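Local coordinates for protein pyruvate kinase (Pyrobaculum aerophilum, PDB 3QTG) that catalyses the last step of glycolysis, transferring the phosphoryl group of phosphoenolpyruvate to ADP to give pyruvate and ATP, at residues V79-R87 / Y174-D183; E100-D108 / I115-F123. All blocks are in the same frame, centred on the assembly; numbering follows the deposited sequence.

Contact 1 (79-87 with 174-183) lies at the junction of two domains: 79-87 leaves the third strand of the TIM barrel and 174-183 returns the chain to the barrel at helix 181-190, as expected for the linkers to the B domain of pyruvate kinases. Contact 2 (100-108 with 115-123) lies inside the excursion between them, where strand meets strand and a short helix. Both are partly buried. Contact 1 relies on two carboxylates, one of them acting through a water, and on small apolar contacts, whereas contact 2 has a regular set of backbone bonds with aromatic packing on one face. They meet where Ile86 and Tyr174 pack on Phe122, and Ile86 on Val117, joining linker to B domain.

Contact 1 (V79-R87 / Y174-D183); sequences VDLKGPSIR and YDISTPAEED
The ring of Tyr174 takes the CD1 methyl of Ile86 over the centre of one face, 3.5 Å from the ring centroid and only 3° off the normal, a nearly ideal CH-pi contact. At its rim the phenol OH bonds to the carbonyl of Ile167, which holds the far end of the ring, and Phe122 of helix 120-125 packs beside it. Ile86 also lays CG1 against Ile176 CD1 (3.8 Å), so one branched side chain serves two neighbours. Further along, Pro84 CB touches both Ile176 CG2 and Ala180 CB, at 4.0 Å from each; the small alanine, at the N-cap position of helix 181-190, lets the chains come close.

The second flat group is the carboxylate of Asp183, in the first turn of that helix. With CG anti to the carbonyl carbon (chi1 -71°), OD1 reaches Gly83 N at 2.9 Å and accepts a hydrogen bond from it through the syn lone pair, fairly straight at 163°. Leu81 CB covers the same oxygen at 3.7 Å. Glycine suits position 83 because, at its positive phi, a CB would be forced against the carbonyl O of Lys82. A water accepts from Ser85 N and donates to Glu182 OE2 (2.8 Å), a second polar tie.

The buried carboxylate probably gains from the nearby helix start, and it pins the linker just beyond Asp80, a residue inferred by similarity to bind potassium. Polar ties near the barrel thus give way to apolar contacts toward the B domain, consistent with paired interdomain linkers.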
loop_
_atom_site.group_PDB
_atom_site.type_symbol
_atom_site.label_atom_id
_atom_site.label_comp_id
_atom_site.label_asym_id
_atom_site.label_seq_id
_atom_site.Cartn_x
_atom_site.Cartn_y
_atom_site.Cartn_z
ATOM N N VAL A 79 21.049 -13.166 -35.614
ATOM C CA VAL A 79 20.792 -14.125 -36.679
ATOM C C VAL A 79 19.653 -15.016 -36.213
ATOM O O VAL A 79 19.654 -15.492 -35.087
ATOM C CB VAL A 79 22.064 -14.933 -37.129
ATOM C CG1 VAL A 79 23.170 -13.981 -37.657
ATOM C CG2 VAL A 79 22.598 -15.826 -35.998
ATOM N N ASP A 80 18.682 -15.221 -37.093
ATOM C CA ASP A 80 17.509 -16.016 -36.771
ATOM C C ASP A 80 17.569 -17.387 -37.458
ATOM O O ASP A 80 17.587 -17.485 -38.686
ATOM C CB ASP A 80 16.241 -15.241 -37.146
ATOM C CG ASP A 80 15.009 -15.763 -36.440
ATOM O OD1 ASP A 80 15.016 -16.960 -36.056
ATOM O OD2 ASP A 80 14.030 -14.984 -36.248
ATOM N N LEU A 81 17.607 -18.445 -36.660
ATOM C CA LEU A 81 17.712 -19.790 -37.206
ATOM C C LEU A 81 16.378 -20.306 -37.756
ATOM O O LEU A 81 15.291 -19.993 -37.231
ATOM C CB LEU A 81 18.276 -20.770 -36.171
ATOM C CG LEU A 81 19.685 -20.528 -35.640
ATOM C CD1 LEU A 81 19.910 -21.422 -34.449
ATOM C CD2 LEU A 81 20.711 -20.807 -36.723
ATOM N N LYS A 82 16.491 -21.111 -38.814
ATOM C CA LYS A 82 15.336 -21.669 -39.510
ATOM C C LYS A 82 14.523 -22.593 -38.601
ATOM O O LYS A 82 13.300 -22.514 -38.568
ATOM C CB LYS A 82 15.798 -22.398 -40.794
ATOM C CG LYS A 82 14.675 -22.799 -41.766
ATOM C CD LYS A 82 13.613 -21.677 -41.918
ATOM C CE LYS A 82 12.546 -21.984 -42.996
ATOM N NZ LYS A 82 11.701 -20.771 -43.324
ATOM N N GLY A 83 15.197 -23.462 -37.859
ATOM C CA GLY A 83 14.493 -24.435 -37.029
ATOM C C GLY A 83 13.970 -25.612 -37.853
ATOM O O GLY A 83 13.995 -25.584 -39.082
ATOM N N PRO A 84 13.485 -26.661 -37.180
ATOM C CA PRO A 84 13.031 -27.791 -37.996
ATOM C C PRO A 84 11.697 -27.485 -38.690
ATOM O O PRO A 84 10.989 -26.546 -38.332
ATOM C CB PRO A 84 12.904 -28.940 -36.989
ATOM C CG PRO A 84 12.697 -28.267 -35.640
ATOM C CD PRO A 84 13.310 -26.873 -35.731
ATOM N N SER A 85 11.375 -28.249 -39.722
ATOM C CA SER A 85 10.124 -28.055 -40.415
ATOM C C SER A 85 9.759 -29.408 -40.953
ATOM O O SER A 85 10.644 -30.269 -41.128
ATOM C CB SER A 85 10.306 -27.081 -41.574
ATOM O OG SER A 85 11.275 -27.584 -42.487
ATOM N N ILE A 86 8.468 -29.594 -41.212
ATOM C CA ILE A 86 8.007 -30.756 -41.944
ATOM C C ILE A 86 7.509 -30.266 -43.294
ATOM O O ILE A 86 6.679 -29.366 -43.358
ATOM C CB ILE A 86 6.904 -31.544 -41.168
ATOM C CG1 ILE A 86 7.490 -32.140 -39.886
ATOM C CG2 ILE A 86 6.288 -32.622 -42.069
ATOM C CD1 ILE A 86 6.513 -33.003 -39.067
ATOM N N ARG A 87 8.046 -30.848 -44.367
ATOM C CA ARG A 87 7.705 -30.402 -45.710
ATOM C C ARG A 87 7.185 -31.534 -46.570
ATOM O O ARG A 87 7.550 -32.682 -46.356
ATOM C CB ARG A 87 8.921 -29.744 -46.366
ATOM C CG ARG A 87 9.270 -28.434 -45.686
ATOM C CD ARG A 87 10.644 -27.902 -46.060
ATOM N NE ARG A 87 10.848 -26.644 -45.334
ATOM C CZ ARG A 87 10.417 -25.448 -45.741
ATOM N NH1 ARG A 87 9.778 -25.314 -46.897
ATOM N NH2 ARG A 87 10.638 -24.379 -44.993
ATOM N N TYR A 174 5.085 -30.368 -33.169
ATOM C CA TYR A 174 5.798 -31.568 -33.580
ATOM C C TYR A 174 6.913 -31.996 -32.603
ATOM O O TYR A 174 7.764 -31.191 -32.225
ATOM C CB TYR A 174 6.421 -31.359 -34.951
ATOM C CG TYR A 174 5.472 -31.043 -36.087
ATOM C CD1 TYR A 174 4.294 -31.780 -36.296
ATOM C CD2 TYR A 174 5.786 -30.032 -36.983
ATOM C CE1 TYR A 174 3.443 -31.473 -37.371
ATOM C CE2 TYR A 174 4.965 -29.729 -38.040
ATOM C CZ TYR A 174 3.805 -30.459 -38.239
ATOM O OH TYR A 174 3.019 -30.133 -39.309
ATOM N N ASP A 175 6.942 -33.273 -32.243
ATOM C CA ASP A 175 8.025 -33.798 -31.422
ATOM C C ASP A 175 9.252 -34.158 -32.279
ATOM O O ASP A 175 9.489 -35.322 -32.605
ATOM C CB ASP A 175 7.531 -34.998 -30.609
ATOM C CG ASP A 175 8.609 -35.588 -29.717
ATOM O OD1 ASP A 175 9.600 -34.892 -29.400
ATOM O OD2 ASP A 175 8.464 -36.767 -29.325
ATOM N N ILE A 176 10.033 -33.146 -32.642
ATOM C CA ILE A 176 11.227 -33.357 -33.463
ATOM C C ILE A 176 12.531 -33.056 -32.691
ATOM O O ILE A 176 12.700 -31.959 -32.136
ATOM C CB ILE A 176 11.185 -32.523 -34.770
ATOM C CG1 ILE A 176 10.033 -32.979 -35.673
ATOM C CG2 ILE A 176 12.497 -32.644 -35.529
ATOM C CD1 ILE A 176 9.644 -31.944 -36.732
ATOM N N SER A 177 13.453 -34.029 -32.699
ATOM C CA SER A 177 14.781 -33.880 -32.085
ATOM C C SER A 177 15.512 -32.604 -32.537
ATOM O O SER A 177 15.458 -32.227 -33.715
ATOM C CB SER A 177 15.643 -35.112 -32.394
ATOM O OG SER A 177 15.057 -36.289 -31.862
ATOM N N THR A 178 16.194 -31.946 -31.601
ATOM C CA THR A 178 16.891 -30.681 -31.902
ATOM C C THR A 178 18.339 -30.657 -31.371
ATOM O O THR A 178 18.695 -31.504 -30.551
ATOM C CB THR A 178 16.136 -29.457 -31.318
ATOM O OG1 THR A 178 16.078 -29.586 -29.895
ATOM C CG2 THR A 178 14.736 -29.358 -31.879
ATOM N N PRO A 179 19.177 -29.687 -31.839
ATOM C CA PRO A 179 18.895 -28.655 -32.857
ATOM C C PRO A 179 18.724 -29.303 -34.229
ATOM O O PRO A 179 19.188 -30.423 -34.437
ATOM C CB PRO A 179 20.159 -27.779 -32.852
ATOM C CG PRO A 179 20.905 -28.157 -31.624
ATOM C CD PRO A 179 20.567 -29.585 -31.358
ATOM N N ALA A 180 18.057 -28.599 -35.142
ATOM C CA ALA A 180 17.833 -29.095 -36.489
ATOM C C ALA A 180 19.153 -29.203 -37.254
ATOM O O ALA A 180 20.028 -28.331 -37.146
ATOM C CB ALA A 180 16.856 -28.205 -37.232
ATOM N N GLU A 181 19.274 -30.274 -38.033
ATOM C CA GLU A 181 20.470 -30.547 -38.828
ATOM C C GLU A 181 20.831 -29.337 -39.687
ATOM O O GLU A 181 22.003 -28.995 -39.833
ATOM C CB GLU A 181 20.251 -31.790 -39.703
ATOM C CG GLU A 181 21.510 -32.629 -39.898
ATOM C CD GLU A 181 21.507 -33.435 -41.190
ATOM O OE1 GLU A 181 22.593 -33.538 -41.805
ATOM O OE2 GLU A 181 20.442 -33.957 -41.595
ATOM N N GLU A 182 19.805 -28.680 -40.228
ATOM C CA GLU A 182 19.977 -27.483 -41.057
ATOM C C GLU A 182 20.467 -26.270 -40.240
ATOM O O GLU A 182 21.131 -25.374 -40.781
ATOM C CB GLU A 182 18.665 -27.127 -41.770
ATOM C CG GLU A 182 18.054 -28.228 -42.643
ATOM C CD GLU A 182 17.232 -29.259 -41.852
ATOM O OE1 GLU A 182 17.479 -30.478 -42.040
ATOM O OE2 GLU A 182 16.346 -28.862 -41.052
ATOM N N ASP A 183 20.123 -26.231 -38.953
ATOM C CA ASP A 183 20.602 -25.167 -38.070
ATOM C C ASP A 183 22.093 -25.364 -37.781
ATOM O O ASP A 183 22.893 -24.429 -37.920
ATOM C CB ASP A 183 19.784 -25.116 -36.764
ATOM C CG ASP A 183 18.352 -24.596 -36.972
ATOM O OD1 ASP A 183 18.068 -23.989 -38.032
ATOM O OD2 ASP A 183 17.512 -24.797 -36.066
HETATM O O HOH W 1 13.835 -30.148 -40.650
#

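Contact 2 (E100-D108 / I115-F123); sequences EVVKFKLSD and IPVPNKAFF
Phe104 and Phe123 both carry CG anti to the carbonyl carbon (chi1 -59° and -58°), which lays the Phe104 ring alongside Ile115, with Val117 crossing it at an angle, and brings the far end of the Phe123 ring, CZ and CE2, up to the backbone of Lys105 and Leu106. Ile115 CG1 lies over one face of the Phe104 ring, toward its rim, while Val117 CG2 meets the edge in plane, 3.8 Å from CD2. Phe123 brings CZ to 3.2 Å from Leu106 N, a tight fit, and CE2 to 3.6 Å from Leu106 CB; Phe122 CD2 sits over the centre of its face. Leu106 in turn tucks CD1 against Lys120 N (3.5 Å), at the start of helix 120-125. Were Phe123 an alanine, the Leu106 backbone and CB would probably lose the ring packed against them, and Phe122 one of its aromatic neighbours.

Beneath these side chains strands 101-106 and 115-117 run parallel. Ile115 N donates to Lys103 O (2.8 Å), Lys105 N to Ile115 O, and Val117 N to Lys105 O (3.0 Å), all nearly straight. Ser107 N reaches Val117 O at a long 3.3 Å, from above the carbonyl plane. Pro116 fits its place: strand 115-117 is the outermost of the sheet within the chain, and a residue lacking an N-H costs no bond to strand 101-106. Asn119 caps the helix, its OD1 accepting from Ala121 N.

Backbone bonds therefore set the register, while the aromatic and branched side chains bind helix 120-125 to the sheet; strand 150-155, antiparallel on the far side of 101-106, adds Ile151 to this B-domain interior.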
loop_
_atom_site.group_PDB
_atom_site.type_symbol
_atom_site.label_atom_id
_atom_site.label_comp_id
_atom_site.label_asym_id
_atom_site.label_seq_id
_atom_site.Cartn_x
_atom_site.Cartn_y
_atom_site.Cartn_z
ATOM N N GLU A 100 -12.711 -32.029 -51.544
ATOM C CA GLU A 100 -11.947 -33.269 -51.832
ATOM C C GLU A 100 -11.347 -33.916 -50.569
ATOM O O GLU A 100 -10.773 -33.235 -49.720
ATOM C CB GLU A 100 -10.815 -32.978 -52.828
ATOM C CG GLU A 100 -10.069 -34.223 -53.365
ATOM C CD GLU A 100 -9.047 -33.904 -54.461
ATOM O OE1 GLU A 100 -9.120 -32.817 -55.070
ATOM O OE2 GLU A 100 -8.163 -34.762 -54.730
ATOM N N VAL A 101 -11.497 -35.233 -50.440
ATOM C CA VAL A 101 -10.822 -35.985 -49.385
ATOM C C VAL A 101 -9.387 -36.294 -49.858
ATOM O O VAL A 101 -9.171 -37.010 -50.835
ATOM C CB VAL A 101 -11.614 -37.260 -48.989
ATOM C CG1 VAL A 101 -10.965 -37.951 -47.796
ATOM C CG2 VAL A 101 -13.086 -36.901 -48.665
ATOM N N VAL A 102 -8.423 -35.695 -49.173
ATOM C CA VAL A 102 -7.018 -35.764 -49.528
ATOM C C VAL A 102 -6.301 -36.740 -48.589
ATOM O O VAL A 102 -6.525 -36.734 -47.379
ATOM C CB VAL A 102 -6.362 -34.335 -49.454
ATOM C CG1 VAL A 102 -4.915 -34.387 -49.901
ATOM C CG2 VAL A 102 -7.134 -33.332 -50.335
ATOM N N LYS A 103 -5.433 -37.564 -49.149
ATOM C CA LYS A 103 -4.675 -38.545 -48.367
ATOM C C LYS A 103 -3.204 -38.154 -48.182
ATOM O O LYS A 103 -2.528 -37.762 -49.138
ATOM C CB LYS A 103 -4.792 -39.937 -49.004
ATOM C CG LYS A 103 -4.138 -41.045 -48.183
ATOM C CD LYS A 103 -5.000 -42.298 -48.150
ATOM C CE LYS A 103 -4.224 -43.504 -47.652
ATOM N NZ LYS A 103 -4.786 -44.789 -48.191
ATOM N N PHE A 104 -2.735 -38.241 -46.940
ATOM C CA PHE A 104 -1.324 -38.045 -46.598
ATOM C C PHE A 104 -0.739 -39.372 -46.151
ATOM O O PHE A 104 -1.362 -40.084 -45.365
ATOM C CB PHE A 104 -1.151 -37.023 -45.461
ATOM C CG PHE A 104 -1.716 -35.652 -45.762
ATOM C CD1 PHE A 104 -3.090 -35.451 -45.836
ATOM C CD2 PHE A 104 -0.860 -34.569 -45.949
ATOM C CE1 PHE A 104 -3.616 -34.183 -46.101
ATOM C CE2 PHE A 104 -1.337 -33.307 -46.218
ATOM C CZ PHE A 104 -2.739 -33.090 -46.292
ATOM N N LYS A 105 0.448 -39.706 -46.652
ATOM C CA LYS A 105 1.130 -40.936 -46.248
ATOM C C LYS A 105 2.535 -40.608 -45.857
ATOM O O LYS A 105 3.166 -39.711 -46.437
ATOM C CB LYS A 105 1.139 -42.006 -47.369
ATOM C CG LYS A 105 -0.256 -42.502 -47.747
ATOM C CD LYS A 105 -0.273 -43.520 -48.894
ATOM C CE LYS A 105 -1.623 -43.434 -49.656
ATOM N NZ LYS A 105 -1.868 -44.458 -50.801
ATOM N N LEU A 106 3.032 -41.358 -44.882
ATOM C CA LEU A 106 4.430 -41.314 -44.516
ATOM C C LEU A 106 5.322 -41.829 -45.655
ATOM O O LEU A 106 5.385 -43.032 -45.918
ATOM C CB LEU A 106 4.658 -42.102 -43.224
ATOM C CG LEU A 106 6.053 -42.137 -42.599
ATOM C CD1 LEU A 106 6.516 -40.777 -42.219
ATOM C CD2 LEU A 106 6.048 -43.064 -41.370
ATOM N N SER A 107 6.036 -40.899 -46.292
ATOM C CA SER A 107 6.787 -41.158 -47.520
ATOM C C SER A 107 7.554 -39.917 -47.932
ATOM O O SER A 107 7.078 -38.794 -47.729
ATOM C CB SER A 107 5.831 -41.515 -48.657
ATOM O OG SER A 107 6.533 -41.611 -49.901
ATOM N N ASP A 108 8.714 -40.116 -48.532
ATOM C CA ASP A 108 9.501 -39.027 -49.091
ATOM C C ASP A 108 9.237 -38.852 -50.600
ATOM O O ASP A 108 9.784 -37.946 -51.220
ATOM C CB ASP A 108 11.003 -39.229 -48.810
ATOM C CG ASP A 108 11.537 -40.529 -49.374
ATOM O OD1 ASP A 108 10.733 -41.411 -49.732
ATOM O OD2 ASP A 108 12.773 -40.675 -49.460
ATOM N N ILE A 115 -0.333 -37.206 -50.862
ATOM C CA ILE A 115 0.657 -36.210 -50.443
ATOM C C ILE A 115 1.697 -36.906 -49.573
ATOM O O ILE A 115 1.352 -37.485 -48.533
ATOM C CB ILE A 115 0.050 -35.016 -49.621
ATOM C CG1 ILE A 115 -1.237 -34.453 -50.235
ATOM C CG2 ILE A 115 1.099 -33.917 -49.368
ATOM C CD1 ILE A 115 -1.198 -34.242 -51.746
ATOM N N PRO A 116 2.979 -36.857 -49.991
ATOM C CA PRO A 116 3.995 -37.493 -49.195
ATOM C C PRO A 116 4.535 -36.590 -48.063
ATOM O O PRO A 116 4.930 -35.436 -48.289
ATOM C CB PRO A 116 5.068 -37.825 -50.231
ATOM C CG PRO A 116 4.944 -36.743 -51.254
ATOM C CD PRO A 116 3.540 -36.234 -51.209
ATOM N N VAL A 117 4.546 -37.119 -46.848
ATOM C CA VAL A 117 5.076 -36.386 -45.698
ATOM C C VAL A 117 6.173 -37.238 -45.046
ATOM O O VAL A 117 5.861 -38.233 -44.396
ATOM C CB VAL A 117 3.980 -36.029 -44.678
ATOM C CG1 VAL A 117 4.541 -35.114 -43.608
ATOM C CG2 VAL A 117 2.806 -35.338 -45.362
ATOM N N PRO A 118 7.462 -36.878 -45.263
ATOM C CA PRO A 118 8.570 -37.714 -44.797
ATOM C C PRO A 118 8.946 -37.563 -43.315
ATOM O O PRO A 118 10.121 -37.591 -42.963
ATOM C CB PRO A 118 9.723 -37.286 -45.709
ATOM C CG PRO A 118 9.485 -35.887 -45.963
ATOM C CD PRO A 118 7.963 -35.730 -46.040
ATOM N N ASN A 119 7.960 -37.428 -42.441
ATOM C CA ASN A 119 8.278 -37.310 -41.023
ATOM C C ASN A 119 7.194 -37.904 -40.158
ATOM O O ASN A 119 6.049 -37.425 -40.189
ATOM C CB ASN A 119 8.540 -35.851 -40.642
ATOM C CG ASN A 119 9.459 -35.741 -39.446
ATOM O OD1 ASN A 119 9.337 -36.525 -38.499
ATOM N ND2 ASN A 119 10.410 -34.806 -39.493
ATOM N N LYS A 120 7.542 -38.940 -39.391
ATOM C CA LYS A 120 6.554 -39.621 -38.547
ATOM C C LYS A 120 5.947 -38.696 -37.481
ATOM O O LYS A 120 4.814 -38.901 -37.075
ATOM C CB LYS A 120 7.123 -40.875 -37.859
ATOM C CG LYS A 120 6.003 -41.922 -37.484
ATOM C CD LYS A 120 6.516 -42.896 -36.427
ATOM C CE LYS A 120 5.400 -43.815 -35.858
ATOM N NZ LYS A 120 5.240 -45.094 -36.630
ATOM N N ALA A 121 6.708 -37.692 -37.045
ATOM C CA ALA A 121 6.220 -36.725 -36.059
ATOM C C ALA A 121 4.923 -36.028 -36.513
ATOM O O ALA A 121 4.106 -35.654 -35.665
ATOM C CB ALA A 121 7.300 -35.703 -35.709
ATOM N N PHE A 122 4.734 -35.875 -37.832
ATOM C CA PHE A 122 3.477 -35.346 -38.378
ATOM C C PHE A 122 2.342 -36.303 -38.008
ATOM O O PHE A 122 1.286 -35.886 -37.518
ATOM C CB PHE A 122 3.544 -35.172 -39.902
ATOM C CG PHE A 122 2.227 -34.705 -40.531
ATOM C CD1 PHE A 122 1.803 -33.378 -40.406
ATOM C CD2 PHE A 122 1.420 -35.596 -41.224
ATOM C CE1 PHE A 122 0.597 -32.947 -40.974
ATOM C CE2 PHE A 122 0.216 -35.191 -41.807
ATOM C CZ PHE A 122 -0.199 -33.844 -41.674
ATOM N N PHE A 123 2.570 -37.589 -38.225
ATOM C CA PHE A 123 1.528 -38.586 -37.966
ATOM C C PHE A 123 1.252 -38.767 -36.471
ATOM O O PHE A 123 0.097 -38.933 -36.089
ATOM C CB PHE A 123 1.795 -39.883 -38.764
ATOM C CG PHE A 123 1.861 -39.624 -40.237
ATOM C CD1 PHE A 123 0.699 -39.608 -41.003
ATOM C CD2 PHE A 123 3.071 -39.274 -40.844
ATOM C CE1 PHE A 123 0.742 -39.295 -42.370
ATOM C CE2 PHE A 123 3.117 -38.956 -42.205
ATOM C CZ PHE A 123 1.951 -38.976 -42.970
#